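Local coordinates for protein cystathionine gamma-synthase (Xanthomonas oryzae pv. oryzae KACC 10331, PDB 6LGO) that probably makes cystathionine as a pyridoxal phosphate-dependent cystathionine gamma-synthase of the trans-sulfuration family, and may also have cystathionine gamma-lyase activity, at residues S312-G317 / G365-L370. The protein carries 1 engineered substitution. Numbering follows the deposited sequence.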
loop_
_atom_site.group_PDB
_atom_site.type_symbol
_atom_site.label_atom_id
_atom_site.label_comp_id
_atom_site.label_asym_id
_atom_site.label_seq_id
_atom_site.Cartn_x
_atom_site.Cartn_y
_atom_site.Cartn_z
ATOM N N SER A 312 -5.548 -25.478 -23.338
ATOM C CA SER A 312 -6.799 -26.135 -22.901
ATOM C C SER A 312 -6.889 -27.527 -23.516
ATOM O O SER A 312 -5.969 -27.939 -24.270
ATOM C CB SER A 312 -7.963 -25.184 -23.091
ATOM O OG SER A 312 -8.095 -24.970 -24.453
ATOM N N PHE A 313 -7.725 -28.343 -22.916
ATOM C CA PHE A 313 -7.770 -29.780 -23.212
ATOM C C PHE A 313 -9.158 -30.319 -22.864
ATOM O O PHE A 313 -9.872 -29.665 -22.149
ATOM C CB PHE A 313 -6.599 -30.531 -22.565
ATOM C CG PHE A 313 -6.726 -30.645 -21.081
ATOM C CD1 PHE A 313 -6.331 -29.601 -20.265
ATOM C CD2 PHE A 313 -7.301 -31.753 -20.520
ATOM C CE1 PHE A 313 -6.418 -29.690 -18.900
ATOM C CE2 PHE A 313 -7.398 -31.834 -19.145
ATOM C CZ PHE A 313 -6.959 -30.806 -18.346
ATOM N N GLU A 314 -9.496 -31.459 -23.481
ATOM C CA GLU A 314 -10.773 -32.205 -23.373
ATOM C C GLU A 314 -10.349 -33.597 -22.895
ATOM O O GLU A 314 -9.467 -34.212 -23.476
ATOM C CB GLU A 314 -11.549 -32.208 -24.690
ATOM C CG GLU A 314 -12.851 -31.391 -24.747
ATOM C CD GLU A 314 -13.022 -30.492 -26.004
ATOM O OE1 GLU A 314 -14.016 -29.756 -26.060
ATOM O OE2 GLU A 314 -12.180 -30.498 -26.946
ATOM N N LEU A 315 -10.905 -34.010 -21.778
ATOM C CA LEU A 315 -10.758 -35.348 -21.182
ATOM C C LEU A 315 -11.741 -36.316 -21.864
ATOM O O LEU A 315 -12.817 -35.872 -22.275
ATOM C CB LEU A 315 -11.119 -35.146 -19.716
ATOM C CG LEU A 315 -10.036 -35.350 -18.685
ATOM C CD1 LEU A 315 -8.650 -35.230 -19.237
ATOM C CD2 LEU A 315 -10.263 -34.448 -17.518
ATOM N N GLU A 316 -11.379 -37.591 -21.999
ATOM C CA GLU A 316 -12.312 -38.742 -22.218
ATOM C C GLU A 316 -13.176 -38.824 -20.960
ATOM O O GLU A 316 -12.608 -38.494 -19.895
ATOM C CB GLU A 316 -11.454 -40.013 -22.361
ATOM C CG GLU A 316 -11.341 -40.671 -23.729
ATOM C CD GLU A 316 -11.500 -39.910 -25.032
ATOM O OE1 GLU A 316 -10.486 -39.535 -25.704
ATOM O OE2 GLU A 316 -12.651 -39.827 -25.413
ATOM N N GLY A 317 -14.455 -39.252 -21.032
ATOM C CA GLY A 317 -15.221 -39.690 -19.843
ATOM C C GLY A 317 -16.271 -38.699 -19.363
ATOM O O GLY A 317 -16.812 -38.898 -18.196
ATOM N N GLY A 365 -16.931 -23.051 -30.529
ATOM C CA GLY A 365 -16.382 -24.433 -30.340
ATOM C C GLY A 365 -15.847 -24.684 -28.926
ATOM O O GLY A 365 -14.918 -25.474 -28.769
ATOM N N ILE A 366 -16.412 -24.011 -27.930
ATOM C CA ILE A 366 -16.111 -24.206 -26.488
ATOM C C ILE A 366 -17.077 -25.274 -25.947
ATOM O O ILE A 366 -18.287 -24.988 -25.894
ATOM C CB ILE A 366 -16.269 -22.854 -25.778
ATOM C CG1 ILE A 366 -15.352 -21.779 -26.371
ATOM C CG2 ILE A 366 -16.104 -23.054 -24.282
ATOM C CD1 ILE A 366 -15.602 -20.391 -25.742
ATOM N N SER A 367 -16.615 -26.492 -25.721
ATOM C CA SER A 367 -17.492 -27.572 -25.220
ATOM C C SER A 367 -17.672 -27.402 -23.736
ATOM O O SER A 367 -16.855 -26.656 -23.090
ATOM C CB SER A 367 -16.953 -28.940 -25.520
ATOM O OG SER A 367 -15.808 -29.167 -24.745
ATOM N N ASP A 368 -18.659 -28.142 -23.227
ATOM C CA ASP A 368 -18.954 -28.317 -21.781
ATOM C C ASP A 368 -17.823 -29.092 -21.068
ATOM O O ASP A 368 -17.739 -28.996 -19.803
ATOM C CB ASP A 368 -20.368 -28.895 -21.624
ATOM C CG ASP A 368 -21.477 -27.844 -21.850
ATOM O OD1 ASP A 368 -21.174 -26.675 -22.218
ATOM O OD2 ASP A 368 -22.649 -28.191 -21.601
ATOM N N GLY A 369 -16.971 -29.795 -21.802
ATOM C CA GLY A 369 -15.872 -30.618 -21.263
ATOM C C GLY A 369 -14.541 -29.845 -21.224
ATOM O O GLY A 369 -13.580 -30.347 -20.655
ATOM N N LEU A 370 -14.475 -28.628 -21.740
ATOM C CA LEU A 370 -13.141 -27.969 -21.927
ATOM C C LEU A 370 -12.619 -27.481 -20.566
ATOM O O LEU A 370 -13.381 -26.837 -19.830
ATOM C CB LEU A 370 -13.243 -26.830 -22.940
ATOM C CG LEU A 370 -11.894 -26.233 -23.342
ATOM C CD1 LEU A 370 -11.083 -27.178 -24.224
ATOM C CD2 LEU A 370 -12.055 -24.871 -24.004
#
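In the smaller, C-terminal sheet, strand 310-315 lies antiparallel to strand 371-374, and Leu370 packs against Ser312, the backbone of Phe313 and the carboxyl end of Glu314. Its CG stands anti to the backbone N (chi1 -172°), which carries the branched end alongside the first strand: Leu370 CD1 comes 3.5 Å from the carbonyl O of Phe313 and 3.7 Å from Ser312 OG. A leucine suits this buried place, because Pro160, Leu161 and Tyr287 also touch it. Small Ser312 lets the methyls come close, while its hydroxyl is hydrogen-bonded to the carbonyl O of Pro160. Farther along, Glu314 bends at chi2 (134°) and brings its CD to 4.2 Å from Leu370 CD1. Its carboxylate lies beside the turn, with OE2 hydrogen-bonded to Tyr287 OH; OE1 is modelled implausibly close to Ser367 OG, so that approach is doubtful. Residues 367 to 370 form a type I turn, closed by a weak bond of 3.4 Å from Leu370 N to Ser367 O. The hydroxyl of Ser367, itself less surely placed, accepts from Gly369 N at 3.2 Å in an ST turn. Gly369 presents bare backbone to the glutamate chain, its C 4.2 Å from Glu314 CG. A Schellman motif at Gly365, whose positive phi favours glycine, ends helix 358-364; the type I turn then leads into the antiparallel pair 310-315/371-374 of the C-terminal sheet, as in fold-type I PLP enzymes.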